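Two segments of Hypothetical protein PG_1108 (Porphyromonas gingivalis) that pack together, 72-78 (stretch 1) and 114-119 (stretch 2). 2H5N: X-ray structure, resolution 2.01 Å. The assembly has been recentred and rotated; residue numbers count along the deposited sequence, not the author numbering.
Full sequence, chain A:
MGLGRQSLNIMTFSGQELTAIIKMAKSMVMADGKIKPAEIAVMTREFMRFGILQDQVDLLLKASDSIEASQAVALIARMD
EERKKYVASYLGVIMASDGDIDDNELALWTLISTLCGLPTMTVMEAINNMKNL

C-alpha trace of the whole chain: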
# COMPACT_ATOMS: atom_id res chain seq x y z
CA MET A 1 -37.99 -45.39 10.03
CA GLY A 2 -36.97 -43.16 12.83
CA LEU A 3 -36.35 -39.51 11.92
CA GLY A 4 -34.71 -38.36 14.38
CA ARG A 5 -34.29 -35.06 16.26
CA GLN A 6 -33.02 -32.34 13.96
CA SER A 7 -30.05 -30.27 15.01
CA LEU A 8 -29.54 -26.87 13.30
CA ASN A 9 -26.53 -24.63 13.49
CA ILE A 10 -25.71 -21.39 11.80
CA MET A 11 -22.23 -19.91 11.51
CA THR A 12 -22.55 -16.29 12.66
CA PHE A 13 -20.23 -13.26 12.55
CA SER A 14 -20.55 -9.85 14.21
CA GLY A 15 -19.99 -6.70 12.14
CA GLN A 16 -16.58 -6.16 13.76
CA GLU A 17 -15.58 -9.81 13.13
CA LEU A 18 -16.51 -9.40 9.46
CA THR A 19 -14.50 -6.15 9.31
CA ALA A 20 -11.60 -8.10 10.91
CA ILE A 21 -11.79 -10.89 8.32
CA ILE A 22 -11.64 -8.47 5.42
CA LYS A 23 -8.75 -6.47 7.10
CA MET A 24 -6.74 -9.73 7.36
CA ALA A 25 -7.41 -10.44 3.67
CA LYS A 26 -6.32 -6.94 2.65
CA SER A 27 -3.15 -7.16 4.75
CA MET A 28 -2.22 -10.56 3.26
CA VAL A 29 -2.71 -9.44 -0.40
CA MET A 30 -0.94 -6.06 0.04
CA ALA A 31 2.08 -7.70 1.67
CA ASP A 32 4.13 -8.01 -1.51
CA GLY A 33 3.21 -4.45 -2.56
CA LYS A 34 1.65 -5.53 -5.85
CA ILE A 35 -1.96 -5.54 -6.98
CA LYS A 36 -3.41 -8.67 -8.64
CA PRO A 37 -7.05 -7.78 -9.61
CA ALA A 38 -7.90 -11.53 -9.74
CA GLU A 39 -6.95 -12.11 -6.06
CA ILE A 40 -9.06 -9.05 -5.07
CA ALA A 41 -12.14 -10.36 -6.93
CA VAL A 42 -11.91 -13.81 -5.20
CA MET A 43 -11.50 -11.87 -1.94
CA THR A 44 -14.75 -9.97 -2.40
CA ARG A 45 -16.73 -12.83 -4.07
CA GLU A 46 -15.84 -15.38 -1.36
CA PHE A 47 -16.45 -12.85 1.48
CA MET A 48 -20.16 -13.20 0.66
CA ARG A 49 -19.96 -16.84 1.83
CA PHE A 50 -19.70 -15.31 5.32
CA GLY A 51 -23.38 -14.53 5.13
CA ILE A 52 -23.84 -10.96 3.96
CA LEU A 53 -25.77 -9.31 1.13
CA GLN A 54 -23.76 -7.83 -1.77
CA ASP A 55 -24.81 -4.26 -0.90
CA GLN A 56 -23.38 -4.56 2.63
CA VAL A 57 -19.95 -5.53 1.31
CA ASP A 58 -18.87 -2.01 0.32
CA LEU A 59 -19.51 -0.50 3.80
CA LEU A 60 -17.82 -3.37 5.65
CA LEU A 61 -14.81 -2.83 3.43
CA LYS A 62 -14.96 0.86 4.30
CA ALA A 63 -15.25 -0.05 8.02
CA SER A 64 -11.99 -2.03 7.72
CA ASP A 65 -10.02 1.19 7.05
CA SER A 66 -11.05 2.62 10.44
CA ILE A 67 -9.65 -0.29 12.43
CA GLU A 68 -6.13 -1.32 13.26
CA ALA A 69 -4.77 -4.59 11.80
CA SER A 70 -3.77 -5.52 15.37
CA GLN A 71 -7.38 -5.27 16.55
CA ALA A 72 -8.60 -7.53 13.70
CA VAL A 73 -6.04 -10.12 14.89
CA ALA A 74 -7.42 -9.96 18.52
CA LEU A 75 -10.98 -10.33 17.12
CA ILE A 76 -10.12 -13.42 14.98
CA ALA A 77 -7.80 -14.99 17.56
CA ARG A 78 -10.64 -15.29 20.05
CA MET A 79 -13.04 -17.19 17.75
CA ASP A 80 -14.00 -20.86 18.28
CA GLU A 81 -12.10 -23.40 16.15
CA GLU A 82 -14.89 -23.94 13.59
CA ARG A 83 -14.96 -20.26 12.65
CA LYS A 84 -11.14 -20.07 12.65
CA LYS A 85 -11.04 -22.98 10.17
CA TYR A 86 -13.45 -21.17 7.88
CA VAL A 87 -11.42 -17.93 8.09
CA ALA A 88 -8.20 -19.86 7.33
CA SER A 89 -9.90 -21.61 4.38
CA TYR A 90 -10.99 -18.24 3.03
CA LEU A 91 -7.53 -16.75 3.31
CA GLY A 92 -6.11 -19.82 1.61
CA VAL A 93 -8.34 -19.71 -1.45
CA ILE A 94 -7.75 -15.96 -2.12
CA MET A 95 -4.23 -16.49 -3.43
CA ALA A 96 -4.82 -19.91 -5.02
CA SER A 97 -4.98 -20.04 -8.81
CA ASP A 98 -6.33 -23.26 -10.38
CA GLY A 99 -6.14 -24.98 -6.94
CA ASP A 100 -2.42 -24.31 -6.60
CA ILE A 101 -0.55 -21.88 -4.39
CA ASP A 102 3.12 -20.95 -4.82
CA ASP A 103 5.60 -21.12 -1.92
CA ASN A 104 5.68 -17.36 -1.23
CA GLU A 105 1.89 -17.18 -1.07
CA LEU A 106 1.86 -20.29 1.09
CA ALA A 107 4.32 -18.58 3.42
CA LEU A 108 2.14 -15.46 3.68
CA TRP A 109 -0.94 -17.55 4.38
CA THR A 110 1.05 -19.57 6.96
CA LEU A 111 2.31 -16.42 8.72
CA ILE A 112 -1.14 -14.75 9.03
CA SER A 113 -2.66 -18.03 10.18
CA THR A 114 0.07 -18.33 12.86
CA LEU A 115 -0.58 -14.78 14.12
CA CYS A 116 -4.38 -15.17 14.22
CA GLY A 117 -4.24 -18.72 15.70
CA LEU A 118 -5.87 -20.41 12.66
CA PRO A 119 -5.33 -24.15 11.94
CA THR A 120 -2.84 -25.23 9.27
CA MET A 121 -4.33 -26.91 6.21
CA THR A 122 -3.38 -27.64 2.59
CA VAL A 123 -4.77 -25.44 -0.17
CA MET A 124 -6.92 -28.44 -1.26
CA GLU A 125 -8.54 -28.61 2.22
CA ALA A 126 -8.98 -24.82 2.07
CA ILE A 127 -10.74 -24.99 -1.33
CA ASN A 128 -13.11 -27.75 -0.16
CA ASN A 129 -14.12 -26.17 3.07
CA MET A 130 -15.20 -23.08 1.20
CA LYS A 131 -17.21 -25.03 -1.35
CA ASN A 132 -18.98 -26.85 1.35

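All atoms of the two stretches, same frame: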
# COMPACT_ATOMS: atom_id res chain seq x y z
N ALA A 72 -8.00 -6.43 14.50
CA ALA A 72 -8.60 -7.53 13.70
C ALA A 72 -8.01 -8.87 14.15
O ALA A 72 -8.72 -9.86 14.26
CB ALA A 72 -8.37 -7.30 12.19
N VAL A 73 -6.71 -8.91 14.38
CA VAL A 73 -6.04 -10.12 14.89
C VAL A 73 -6.66 -10.59 16.22
O VAL A 73 -7.07 -11.75 16.35
CB VAL A 73 -4.51 -9.89 15.08
CG1 VAL A 73 -3.85 -11.09 15.82
CG2 VAL A 73 -3.78 -9.58 13.70
N ALA A 74 -6.73 -9.69 17.21
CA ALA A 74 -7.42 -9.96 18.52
C ALA A 74 -8.84 -10.52 18.33
O ALA A 74 -9.26 -11.48 19.01
CB ALA A 74 -7.48 -8.68 19.32
N LEU A 75 -9.59 -9.92 17.40
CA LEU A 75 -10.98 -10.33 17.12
C LEU A 75 -11.09 -11.73 16.49
O LEU A 75 -11.99 -12.48 16.83
CB LEU A 75 -11.67 -9.32 16.19
CG LEU A 75 -12.05 -8.02 16.87
CD1 LEU A 75 -12.38 -6.96 15.80
CD2 LEU A 75 -13.24 -8.29 17.81
N ILE A 76 -10.15 -12.08 15.62
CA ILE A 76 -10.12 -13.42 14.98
C ILE A 76 -9.57 -14.45 15.98
O ILE A 76 -10.09 -15.58 16.13
CB ILE A 76 -9.19 -13.42 13.73
CG1 ILE A 76 -9.67 -12.47 12.62
CG2 ILE A 76 -9.04 -14.82 13.17
CD1 ILE A 76 -11.14 -12.62 12.24
N ALA A 77 -8.50 -14.06 16.66
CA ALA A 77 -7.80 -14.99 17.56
C ALA A 77 -8.71 -15.57 18.63
O ALA A 77 -8.44 -16.68 19.15
CB ALA A 77 -6.58 -14.31 18.21
N ARG A 78 -9.76 -14.84 18.97
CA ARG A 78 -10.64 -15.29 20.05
C ARG A 78 -11.86 -16.09 19.57
O ARG A 78 -12.75 -16.41 20.36
CB ARG A 78 -11.09 -14.12 20.92
CG ARG A 78 -12.15 -13.20 20.30
CD ARG A 78 -12.26 -11.94 21.16
NE ARG A 78 -13.45 -11.11 20.91
CZ ARG A 78 -13.66 -9.91 21.47
NH1 ARG A 78 -12.78 -9.40 22.32
NH2 ARG A 78 -14.75 -9.21 21.20
N THR A 114 -0.65 -18.22 11.59
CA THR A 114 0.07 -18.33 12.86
C THR A 114 -0.35 -17.18 13.81
O THR A 114 -0.71 -17.43 14.96
CB THR A 114 1.61 -18.36 12.67
OG1 THR A 114 1.96 -19.48 11.84
CG2 THR A 114 2.36 -18.48 14.04
N LEU A 115 -0.34 -15.95 13.30
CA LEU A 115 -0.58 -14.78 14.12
C LEU A 115 -2.01 -14.72 14.66
O LEU A 115 -2.22 -14.29 15.80
CB LEU A 115 -0.19 -13.46 13.42
CG LEU A 115 1.27 -13.09 13.10
CD1 LEU A 115 1.52 -11.59 13.26
CD2 LEU A 115 2.33 -13.85 13.89
N CYS A 116 -2.96 -15.22 13.87
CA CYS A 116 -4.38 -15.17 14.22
C CYS A 116 -4.82 -16.45 14.94
O CYS A 116 -5.97 -16.57 15.31
CB CYS A 116 -5.22 -14.96 12.96
SG CYS A 116 -5.14 -13.30 12.25
N GLY A 117 -3.91 -17.42 15.10
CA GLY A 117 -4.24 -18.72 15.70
C GLY A 117 -5.18 -19.64 14.91
O GLY A 117 -5.99 -20.38 15.52
N LEU A 118 -5.07 -19.59 13.57
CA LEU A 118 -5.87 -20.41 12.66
C LEU A 118 -5.18 -21.77 12.47
O LEU A 118 -3.94 -21.84 12.61
CB LEU A 118 -6.04 -19.71 11.29
CG LEU A 118 -6.48 -18.24 11.34
CD1 LEU A 118 -6.45 -17.57 9.97
CD2 LEU A 118 -7.86 -18.04 12.03
N PRO A 119 -5.95 -22.83 12.15
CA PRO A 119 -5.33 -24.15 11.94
C PRO A 119 -4.61 -24.22 10.60
O PRO A 119 -4.99 -23.51 9.64
CB PRO A 119 -6.53 -25.08 11.94
CG PRO A 119 -7.63 -24.24 11.34
CD PRO A 119 -7.41 -22.88 11.98

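Residues 72-78, from the end of a helix, pack against residues 114-119, where a second helix gives way to a loop. No hydrogen bond crosses between them; apolar contacts and one CA-H...O contact join the two, burying 246 Å² in all, both sides summed. T114 does not reach stretch 1; its OG1 is hydrogen-bonded elsewhere in the structure, and T114 O accepts a bond from G117 N (3.2 Å). L115 contributes mainly through its backbone. L115 O lies 3.6 Å from V73 CG1, a van der Waals contact, while its side chain comes no nearer than 5.0 Å, from L115 CB to V73 CG1.

C116 is the centre of the contact and loses the most area to it, 78 Å². Its compact side chain, chi1 m, fits between V73 and I76: C116 SG lies 4.2 Å from V73 CG2, and C116 CB lies 3.8 Å from I76 CG2. V73 and I76 sit three residues apart on their helix, so both beta-branched side chains can reach the same cysteine. Its backbone takes part as well. C116 O is 3.3 Å from A77 CA, with an angle of 148° at the hydrogen, a CA-H...O contact at the point where the backbones run close (A77 CA to C116 CA, 4.8 Å). The CA-to-CB bond of A77 points sideways to the contact, and A77 CB lies 3.7 Å from C116 O.

G117 turns the chain out of the helix in a Schellman motif; its phi of 68° is a conformation that favours glycine. L118 then brings a buried, apolar side chain back to the contact. The CA-to-CB bond of L118 points sideways, but the end of the side chain comes nearer, placing L118 CD2 3.6 Å from I76 CG2. That I76 methyl thus touches both C116 and L118, whereas CD1 of I76 leads away from stretch 2. P119 lies beyond reach, and the contact ends at L118.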